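Local coordinates for monomethylamine methyltransferase MtmB1 (Methanosarcina barkeri, PDB 1TV2), which catalyses transfer of the methyl group from monomethylamine to the corrinoid cofactor of its partner protein MtmC, a step in methanogenesis from methylamine, at residues S305-E310 with Y334-G339; S253-D258 with S290-L295. All coordinates share one frame; numbering follows the deposited sequence.

Contact 1: residues S305-E310 with Y334-G339. With BG5 (5-hydroxyamino-3-methyl-pyrrolidine-2-carboxylic acid), chain B.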
ATOM      1  N   SER A 305     -25.374 -36.436   2.956  1.00 23.02           N
ATOM      2  CA  SER A 305     -25.725 -35.210   3.665  1.00 21.63           C
ATOM      3  C   SER A 305     -24.969 -35.127   4.986  1.00 21.81           C
ATOM      4  O   SER A 305     -24.569 -36.149   5.550  1.00 20.12           O
ATOM      5  CB  SER A 305     -27.229 -35.159   3.942  1.00 22.51           C
ATOM      6  OG  SER A 305     -27.545 -34.073   4.799  1.00 22.27           O
ATOM      7  N   THR A 306     -24.778 -33.905   5.471  1.00 20.47           N
ATOM      8  CA  THR A 306     -24.077 -33.667   6.728  1.00 19.08           C
ATOM      9  C   THR A 306     -25.054 -33.508   7.891  1.00 19.92           C
ATOM     10  O   THR A 306     -24.633 -33.377   9.040  1.00 21.14           O
ATOM     11  CB  THR A 306     -23.225 -32.382   6.664  1.00 20.03           C
ATOM     12  OG1 THR A 306     -24.056 -31.287   6.251  1.00 18.04           O
ATOM     13  CG2 THR A 306     -22.071 -32.541   5.687  1.00 16.22           C
ATOM     14  N   ASN A 307     -26.353 -33.518   7.603  1.00 20.08           N
ATOM     15  CA  ASN A 307     -27.336 -33.346   8.665  1.00 20.49           C
ATOM     16  C   ASN A 307     -28.222 -34.547   8.991  1.00 21.92           C
ATOM     17  O   ASN A 307     -29.371 -34.378   9.405  1.00 21.36           O
ATOM     18  CB  ASN A 307     -28.219 -32.119   8.383  1.00 20.43           C
ATOM     19  CG  ASN A 307     -28.838 -32.145   7.000  1.00 22.74           C
ATOM     20  OD1 ASN A 307     -28.393 -31.439   6.094  1.00 19.25           O
ATOM     21  ND2 ASN A 307     -29.871 -32.967   6.828  1.00 20.25           N
ATOM     22  N   THR A 308     -27.707 -35.761   8.804  1.00 22.51           N
ATOM     23  CA  THR A 308     -28.492 -36.936   9.159  1.00 22.05           C
ATOM     24  C   THR A 308     -28.257 -37.082  10.658  1.00 22.32           C
ATOM     25  O   THR A 308     -27.329 -36.478  11.205  1.00 20.99           O
ATOM     26  CB  THR A 308     -28.013 -38.225   8.444  1.00 21.75           C
ATOM     27  OG1 THR A 308     -26.691 -38.558   8.881  1.00 22.34           O
ATOM     28  CG2 THR A 308     -28.023 -38.037   6.935  1.00 21.95           C
ATOM     29  N   ARG A 309     -29.096 -37.866  11.323  1.00 20.41           N
ATOM     30  CA  ARG A 309     -28.966 -38.061  12.758  1.00 20.74           C
ATOM     31  C   ARG A 309     -27.548 -38.451  13.163  1.00 20.76           C
ATOM     32  O   ARG A 309     -27.000 -37.907  14.122  1.00 18.45           O
ATOM     33  CB  ARG A 309     -29.960 -39.125  13.231  1.00 21.39           C
ATOM     34  CG  ARG A 309     -29.922 -39.414  14.725  1.00 21.29           C
ATOM     35  CD  ARG A 309     -31.049 -40.368  15.108  1.00 22.09           C
ATOM     36  NE  ARG A 309     -32.366 -39.758  14.926  1.00 22.27           N
ATOM     37  CZ  ARG A 309     -32.973 -39.001  15.834  1.00 23.68           C
ATOM     38  NH1 ARG A 309     -32.385 -38.759  16.999  1.00 24.76           N
ATOM     39  NH2 ARG A 309     -34.167 -38.478  15.578  1.00 23.25           N
ATOM     40  N   GLU A 310     -26.950 -39.380  12.423  1.00 18.98           N
ATOM     41  CA  GLU A 310     -25.605 -39.844  12.739  1.00 20.41           C
ATOM     42  C   GLU A 310     -24.502 -38.809  12.518  1.00 20.25           C
ATOM     43  O   GLU A 310     -23.622 -38.658  13.366  1.00 20.33           O
ATOM     44  CB  GLU A 310     -25.278 -41.111  11.942  1.00 20.38           C
ATOM     45  CG  GLU A 310     -26.237 -42.262  12.208  1.00 23.56           C
ATOM     46  CD  GLU A 310     -27.359 -42.344  11.190  1.00 25.23           C
ATOM     47  OE1 GLU A 310     -27.687 -41.316  10.557  1.00 25.84           O
ATOM     48  OE2 GLU A 310     -27.926 -43.444  11.031  1.00 27.79           O
ATOM     49  N   TYR A 334     -22.330 -27.275   5.472  1.00 19.67           N
ATOM     50  CA  TYR A 334     -23.708 -27.723   5.294  1.00 19.37           C
ATOM     51  C   TYR A 334     -24.094 -28.344   3.955  1.00 19.64           C
ATOM     52  O   TYR A 334     -24.042 -27.686   2.915  1.00 20.35           O
ATOM     53  CB  TYR A 334     -24.646 -26.541   5.587  1.00 18.15           C
ATOM     54  CG  TYR A 334     -24.599 -26.061   7.022  1.00 16.93           C
ATOM     55  CD1 TYR A 334     -23.389 -25.691   7.620  1.00 15.83           C
ATOM     56  CD2 TYR A 334     -25.756 -26.025   7.801  1.00 15.90           C
ATOM     57  CE1 TYR A 334     -23.334 -25.311   8.960  1.00 16.91           C
ATOM     58  CE2 TYR A 334     -25.714 -25.643   9.142  1.00 17.55           C
ATOM     59  CZ  TYR A 334     -24.502 -25.294   9.717  1.00 17.20           C
ATOM     60  OH  TYR A 334     -24.450 -24.973  11.053  1.00 17.82           O
ATOM     61  N   TYR A 335     -24.508 -29.608   4.002  1.00 18.08           N
ATOM     62  CA  TYR A 335     -24.941 -30.336   2.814  1.00 19.38           C
ATOM     63  C   TYR A 335     -26.298 -31.010   3.015  1.00 19.43           C
ATOM     64  O   TYR A 335     -26.365 -32.179   3.396  1.00 20.31           O
ATOM     65  CB  TYR A 335     -23.925 -31.411   2.427  1.00 20.68           C
ATOM     66  CG  TYR A 335     -22.748 -30.903   1.635  1.00 22.78           C
ATOM     67  CD1 TYR A 335     -21.644 -30.332   2.270  1.00 22.67           C
ATOM     68  CD2 TYR A 335     -22.735 -31.001   0.245  1.00 21.34           C
ATOM     69  CE1 TYR A 335     -20.551 -29.875   1.535  1.00 23.26           C
ATOM     70  CE2 TYR A 335     -21.655 -30.548  -0.497  1.00 23.39           C
ATOM     71  CZ  TYR A 335     -20.566 -29.988   0.153  1.00 24.75           C
ATOM     72  OH  TYR A 335     -19.491 -29.557  -0.586  1.00 27.62           O
ATOM     73  N   PRO A 336     -27.396 -30.275   2.781  1.00 19.81           N
ATOM     74  CA  PRO A 336     -28.745 -30.835   2.937  1.00 19.93           C
ATOM     75  C   PRO A 336     -29.093 -31.660   1.699  1.00 20.82           C
ATOM     76  O   PRO A 336     -28.481 -31.481   0.645  1.00 19.43           O
ATOM     77  CB  PRO A 336     -29.641 -29.595   3.028  1.00 19.87           C
ATOM     78  CG  PRO A 336     -28.695 -28.473   3.384  1.00 21.23           C
ATOM     79  CD  PRO A 336     -27.460 -28.815   2.605  1.00 19.10           C
ATOM     80  N   CYS A 337     -30.075 -32.549   1.826  1.00 21.86           N
ATOM     81  CA  CYS A 337     -30.509 -33.367   0.696  1.00 22.43           C
ATOM     82  C   CYS A 337     -31.426 -32.543  -0.206  1.00 22.53           C
ATOM     83  O   CYS A 337     -31.263 -32.523  -1.428  1.00 22.59           O
ATOM     84  CB  CYS A 337     -31.279 -34.600   1.181  1.00 23.39           C
ATOM     85  SG  CYS A 337     -30.324 -35.770   2.165  1.00 26.47           S
ATOM     86  N   ALA A 338     -32.386 -31.857   0.408  1.00 20.55           N
ATOM     87  CA  ALA A 338     -33.355 -31.044  -0.322  1.00 21.86           C
ATOM     88  C   ALA A 338     -32.758 -29.792  -0.962  1.00 23.21           C
ATOM     89  O   ALA A 338     -31.744 -29.262  -0.496  1.00 22.59           O
ATOM     90  CB  ALA A 338     -34.501 -30.656   0.603  1.00 21.44           C
ATOM     91  N   GLY A 339     -33.403 -29.323  -2.027  1.00 21.72           N
ATOM     92  CA  GLY A 339     -32.938 -28.141  -2.731  1.00 22.10           C
ATOM     93  C   GLY A 339     -33.544 -26.864  -2.181  1.00 22.34           C
ATOM     94  O   GLY A 339     -34.382 -26.916  -1.279  1.00 23.39           O
TER
HETATM   95  C1  BG5 B 459     -16.453 -24.701   2.579  1.00 21.29           C
HETATM   96  C2  BG5 B 459     -16.580 -26.036   1.859  1.00 24.06           C
HETATM   97  C3  BG5 B 459     -17.224 -25.879   0.491  1.00 25.26           C
HETATM   98  C4  BG5 B 459     -16.071 -25.902  -0.514  1.00 25.51           C
HETATM   99  C5  BG5 B 459     -14.935 -26.689   0.135  1.00 26.81           C
HETATM  100  C6  BG5 B 459     -18.110 -26.991   0.345  1.00 27.70           C
HETATM  101  N1  BG5 B 459     -15.233 -26.729   1.620  1.00 22.73           N
HETATM  102  O1  BG5 B 459     -17.370 -24.318   3.311  1.00 20.29           O
HETATM  103  N2  BG5 B 459     -13.697 -26.002  -0.065  1.00 28.92           N
HETATM  104  O2  BG5 B 459     -13.130 -24.969   0.781  1.00 26.07           O
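Ser-305 and Thr-306 grip the backbone of Tyr-335 at both its oxygen and its nitrogen, joining two neighbouring loops that follow strands of the TIM barrel. Tyr-335 O accepts twice: from Ser-305 OG at 2.6 Å and from Thr-306 N at 3.1 Å. Extended away from its own nitrogen (chi1 171°), Ser-305 OG can give its proton to that carbonyl while accepting from Asn-307 N in an ST turn. In return, Thr-306 OG1 accepts from Tyr-335 N at 2.8 Å, and the same hydroxyl is hydrogen-bonded to Gln-352 OE1, so it has partners on both segment 334-339 and helix 343-359. Packing around this core is close: Cys-337 SG lies 3.6 Å from Ser-305 CB, and Asn-307 OD1 comes within 3.2 Å of Pro-336 CA while Asn-307 ND2 is hydrogen-bonded to Glu-348. The aromatic side of Tyr-335 is looser. Thr-306 CG2 reaches Tyr-335 CB at 3.9 Å and meets the ring obliquely, after which the phenol leads away from residues 305-310, and Tyr-335, unlike the other touching residues, is partly exposed. Tyr-335 OH lies 3.1 Å from the methyl carbon C6 of BG5. Beyond the grip, Thr-308 stands at the N-cap position of helix 309-325 and touches His-300 on strand 293-300, whereas Tyr-334 and Pro-336 pack against helix 343-359.

Contact 2: residues S253-D258 with S290-L295; sequences SDIIMD and SASWHL. With BG5 (5-hydroxyamino-3-methyl-pyrrolidine-2-carboxylic acid), chain B.
Strand segments 255-258 and 293-295 run parallel, 4.7 Å apart at closest approach with a 34° twist between their directions. They are adjacent strands of the TIM barrel and form a beta-alpha-beta unit through helix 271-288. The pairing begins at Ile-256 O, which takes two bonds, from Ser-292 N at 2.7 Å and Trp-293 N at 3.2 Å. It continues regularly through Asp-258 N to Trp-293 O and Leu-295 N to Asp-258 O. Ser-292 also uses its side chain: Ser-292 OG receives Ile-256 N at 3.1 Å and is hydrogen-bonded to Gln-99. At this end the contact borders an interface, since Arg-108 of a second subunit bonds to Ser-290 O and packs on Ile-255 and Ile-256.

On one face of the sheet, Met-257 crosses the indole of Trp-293. With chi1 at 64° the indole lies along Met-257, and NE1 is anchored by Ser-227. Met-257 CG stands over the six-membered ring of Trp-293, 3.5 Å from its centroid, as a CH-pi contact, and Met-257 SD approaches Trp-293 CH2 to 3.3 Å in an oblique Met-aromatic contact. The bend at the end of the methionine takes CE toward the hydroxylamino oxygen of BG5. Beside it, Leu-295 CD2 lies 3.4 Å from BG5 C1, so this face lines the ligand pocket.

The opposite face, bearing Asp-258 and His-294, turns toward helix 271-288. Ser-289 holds Asp-258 OD1 and Gln-232 binds OD2, which together should fix the carboxylate's rotation. The anti lone pair of Asp-258 OD2 receives His-294 ND1 at 2.7 Å, within the imidazole plane but with a bent N-H...O angle of 133°.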
ATOM      1  N   SER A 253       1.629 -15.926   4.301  1.00 15.46           N
ATOM      2  CA  SER A 253       1.021 -15.504   5.565  1.00 16.20           C
ATOM      3  C   SER A 253      -0.514 -15.506   5.471  1.00 17.01           C
ATOM      4  O   SER A 253      -1.181 -14.641   6.046  1.00 15.34           O
ATOM      5  CB  SER A 253       1.524 -14.101   5.954  1.00 17.22           C
ATOM      6  OG  SER A 253       1.407 -13.862   7.355  1.00 15.71           O
ATOM      7  N   ASP A 254      -1.061 -16.485   4.748  1.00 15.86           N
ATOM      8  CA  ASP A 254      -2.508 -16.625   4.568  1.00 15.64           C
ATOM      9  C   ASP A 254      -3.181 -17.391   5.703  1.00 15.81           C
ATOM     10  O   ASP A 254      -2.600 -18.318   6.269  1.00 14.44           O
ATOM     11  CB  ASP A 254      -2.840 -17.400   3.282  1.00 17.39           C
ATOM     12  CG  ASP A 254      -2.519 -16.637   2.018  1.00 18.74           C
ATOM     13  OD1 ASP A 254      -2.634 -15.395   2.018  1.00 18.01           O
ATOM     14  OD2 ASP A 254      -2.178 -17.299   1.010  1.00 17.57           O
ATOM     15  N   ILE A 255      -4.417 -17.012   6.015  1.00 14.71           N
ATOM     16  CA  ILE A 255      -5.196 -17.719   7.027  1.00 15.56           C
ATOM     17  C   ILE A 255      -5.500 -19.056   6.350  1.00 15.12           C
ATOM     18  O   ILE A 255      -6.013 -19.084   5.229  1.00 15.03           O
ATOM     19  CB  ILE A 255      -6.529 -16.994   7.329  1.00 16.11           C
ATOM     20  CG1 ILE A 255      -6.253 -15.658   8.026  1.00 17.79           C
ATOM     21  CG2 ILE A 255      -7.429 -17.883   8.172  1.00 15.09           C
ATOM     22  CD1 ILE A 255      -5.523 -15.790   9.332  1.00 21.24           C
ATOM     23  N   ILE A 256      -5.181 -20.154   7.023  1.00 15.24           N
ATOM     24  CA  ILE A 256      -5.385 -21.483   6.453  1.00 15.73           C
ATOM     25  C   ILE A 256      -6.558 -22.264   7.037  1.00 17.43           C
ATOM     26  O   ILE A 256      -6.667 -22.436   8.254  1.00 17.06           O
ATOM     27  CB  ILE A 256      -4.106 -22.349   6.616  1.00 15.76           C
ATOM     28  CG1 ILE A 256      -2.956 -21.728   5.817  1.00 14.75           C
ATOM     29  CG2 ILE A 256      -4.382 -23.795   6.172  1.00 15.79           C
ATOM     30  CD1 ILE A 256      -1.622 -22.424   6.008  1.00 15.03           C
ATOM     31  N   MET A 257      -7.439 -22.732   6.159  1.00 17.79           N
ATOM     32  CA  MET A 257      -8.569 -23.532   6.595  1.00 17.01           C
ATOM     33  C   MET A 257      -8.375 -24.949   6.078  1.00 17.86           C
ATOM     34  O   MET A 257      -8.472 -25.198   4.875  1.00 15.16           O
ATOM     35  CB  MET A 257      -9.897 -23.004   6.055  1.00 15.80           C
ATOM     36  CG  MET A 257     -11.078 -23.872   6.502  1.00 16.23           C
ATOM     37  SD  MET A 257     -12.533 -23.767   5.447  1.00 19.28           S
ATOM     38  CE  MET A 257     -12.009 -24.810   4.086  1.00 15.63           C
ATOM     39  N   ASP A 258      -8.081 -25.867   6.992  1.00 17.73           N
ATOM     40  CA  ASP A 258      -7.903 -27.267   6.636  1.00 18.85           C
ATOM     41  C   ASP A 258      -9.284 -27.897   6.765  1.00 18.72           C
ATOM     42  O   ASP A 258      -9.981 -27.650   7.746  1.00 19.74           O
ATOM     43  CB  ASP A 258      -6.926 -27.931   7.612  1.00 18.58           C
ATOM     44  CG  ASP A 258      -6.936 -29.446   7.515  1.00 19.58           C
ATOM     45  OD1 ASP A 258      -6.022 -30.019   6.882  1.00 18.97           O
ATOM     46  OD2 ASP A 258      -7.870 -30.059   8.072  1.00 20.15           O
ATOM     47  N   SER A 290      -0.805 -26.920   9.385  1.00 16.50           N
ATOM     48  CA  SER A 290      -0.535 -25.637  10.039  1.00 18.21           C
ATOM     49  C   SER A 290      -1.792 -24.765   9.966  1.00 18.82           C
ATOM     50  O   SER A 290      -1.708 -23.543   9.883  1.00 19.18           O
ATOM     51  CB  SER A 290       0.618 -24.908   9.338  1.00 18.88           C
ATOM     52  OG  SER A 290       1.828 -25.643   9.409  1.00 19.36           O
ATOM     53  N   ALA A 291      -2.953 -25.406  10.000  1.00 17.93           N
ATOM     54  CA  ALA A 291      -4.227 -24.703   9.903  1.00 18.10           C
ATOM     55  C   ALA A 291      -4.499 -23.640  10.967  1.00 18.67           C
ATOM     56  O   ALA A 291      -4.080 -23.766  12.124  1.00 18.19           O
ATOM     57  CB  ALA A 291      -5.367 -25.718   9.902  1.00 16.90           C
ATOM     58  N   SER A 292      -5.201 -22.587  10.551  1.00 16.84           N
ATOM     59  CA  SER A 292      -5.611 -21.508  11.448  1.00 15.38           C
ATOM     60  C   SER A 292      -6.901 -22.020  12.087  1.00 14.53           C
ATOM     61  O   SER A 292      -7.178 -21.754  13.255  1.00 13.85           O
ATOM     62  CB  SER A 292      -5.892 -20.223  10.661  1.00 15.88           C
ATOM     63  OG  SER A 292      -4.716 -19.735  10.036  1.00 16.06           O
ATOM     64  N   TRP A 293      -7.693 -22.741  11.291  1.00 14.23           N
ATOM     65  CA  TRP A 293      -8.934 -23.357  11.755  1.00 14.24           C
ATOM     66  C   TRP A 293      -9.267 -24.577  10.895  1.00 15.50           C
ATOM     67  O   TRP A 293      -8.773 -24.708   9.772  1.00 15.19           O
ATOM     68  CB  TRP A 293     -10.116 -22.366  11.771  1.00 14.34           C
ATOM     69  CG  TRP A 293     -10.580 -21.794  10.448  1.00 15.35           C
ATOM     70  CD1 TRP A 293      -9.980 -20.802   9.725  1.00 14.80           C
ATOM     71  CD2 TRP A 293     -11.810 -22.099   9.762  1.00 15.08           C
ATOM     72  NE1 TRP A 293     -10.763 -20.458   8.644  1.00 15.30           N
ATOM     73  CE2 TRP A 293     -11.889 -21.241   8.640  1.00 15.04           C
ATOM     74  CE3 TRP A 293     -12.850 -23.012   9.989  1.00 15.94           C
ATOM     75  CZ2 TRP A 293     -12.973 -21.265   7.748  1.00 13.29           C
ATOM     76  CZ3 TRP A 293     -13.932 -23.038   9.101  1.00 15.81           C
ATOM     77  CH2 TRP A 293     -13.980 -22.167   7.993  1.00 14.39           C
ATOM     78  N   HIS A 294     -10.088 -25.476  11.435  1.00 15.95           N
ATOM     79  CA  HIS A 294     -10.457 -26.701  10.726  1.00 17.21           C
ATOM     80  C   HIS A 294     -11.946 -26.799  10.421  1.00 17.02           C
ATOM     81  O   HIS A 294     -12.786 -26.621  11.304  1.00 16.64           O
ATOM     82  CB  HIS A 294     -10.033 -27.932  11.543  1.00 17.56           C
ATOM     83  CG  HIS A 294     -10.459 -29.236  10.938  1.00 18.29           C
ATOM     84  ND1 HIS A 294      -9.825 -29.795   9.849  1.00 17.26           N
ATOM     85  CD2 HIS A 294     -11.473 -30.075  11.255  1.00 18.25           C
ATOM     86  CE1 HIS A 294     -10.431 -30.924   9.521  1.00 18.43           C
ATOM     87  NE2 HIS A 294     -11.434 -31.116  10.358  1.00 18.54           N
ATOM     88  N   LEU A 295     -12.258 -27.090   9.162  1.00 15.55           N
ATOM     89  CA  LEU A 295     -13.636 -27.233   8.718  1.00 17.04           C
ATOM     90  C   LEU A 295     -14.000 -28.718   8.681  1.00 18.28           C
ATOM     91  O   LEU A 295     -13.385 -29.497   7.951  1.00 18.04           O
ATOM     92  CB  LEU A 295     -13.811 -26.640   7.318  1.00 14.56           C
ATOM     93  CG  LEU A 295     -15.242 -26.668   6.774  1.00 16.40           C
ATOM     94  CD1 LEU A 295     -16.102 -25.671   7.543  1.00 15.92           C
ATOM     95  CD2 LEU A 295     -15.236 -26.326   5.295  1.00 13.46           C
TER
HETATM   96  C1  BG5 B 459     -16.453 -24.701   2.579  1.00 21.29           C
HETATM   97  C2  BG5 B 459     -16.580 -26.036   1.859  1.00 24.06           C
HETATM   98  C3  BG5 B 459     -17.224 -25.879   0.491  1.00 25.26           C
HETATM   99  C4  BG5 B 459     -16.071 -25.902  -0.514  1.00 25.51           C
HETATM  100  C5  BG5 B 459     -14.935 -26.689   0.135  1.00 26.81           C
HETATM  101  C6  BG5 B 459     -18.110 -26.991   0.345  1.00 27.70           C
HETATM  102  N1  BG5 B 459     -15.233 -26.729   1.620  1.00 22.73           N
HETATM  103  O1  BG5 B 459     -17.370 -24.318   3.311  1.00 20.29           O
HETATM  104  N2  BG5 B 459     -13.697 -26.002  -0.065  1.00 28.92           N
HETATM  105  O2  BG5 B 459     -13.130 -24.969   0.781  1.00 26.07           O

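Followed from the N terminus, the chain reaches contact 2 first: it runs through strand 255-259, then helix 271-288, and returns in strand 293-300, where contact 2 closes the loop. Strand 293-300 then leads on to residues 305-310. From there helix 309-325 and strand 330-333 carry the chain to residues 334-339, where contact 1 closes a second loop. The two loops neither nest nor cross but stand in series, one tying strand to strand, the other joining the turns after two barrel strands. Their centres are 25 Å apart on opposite sides of the chain's centre, yet both touch BG5, so they border the ligand pocket from two places on the barrel.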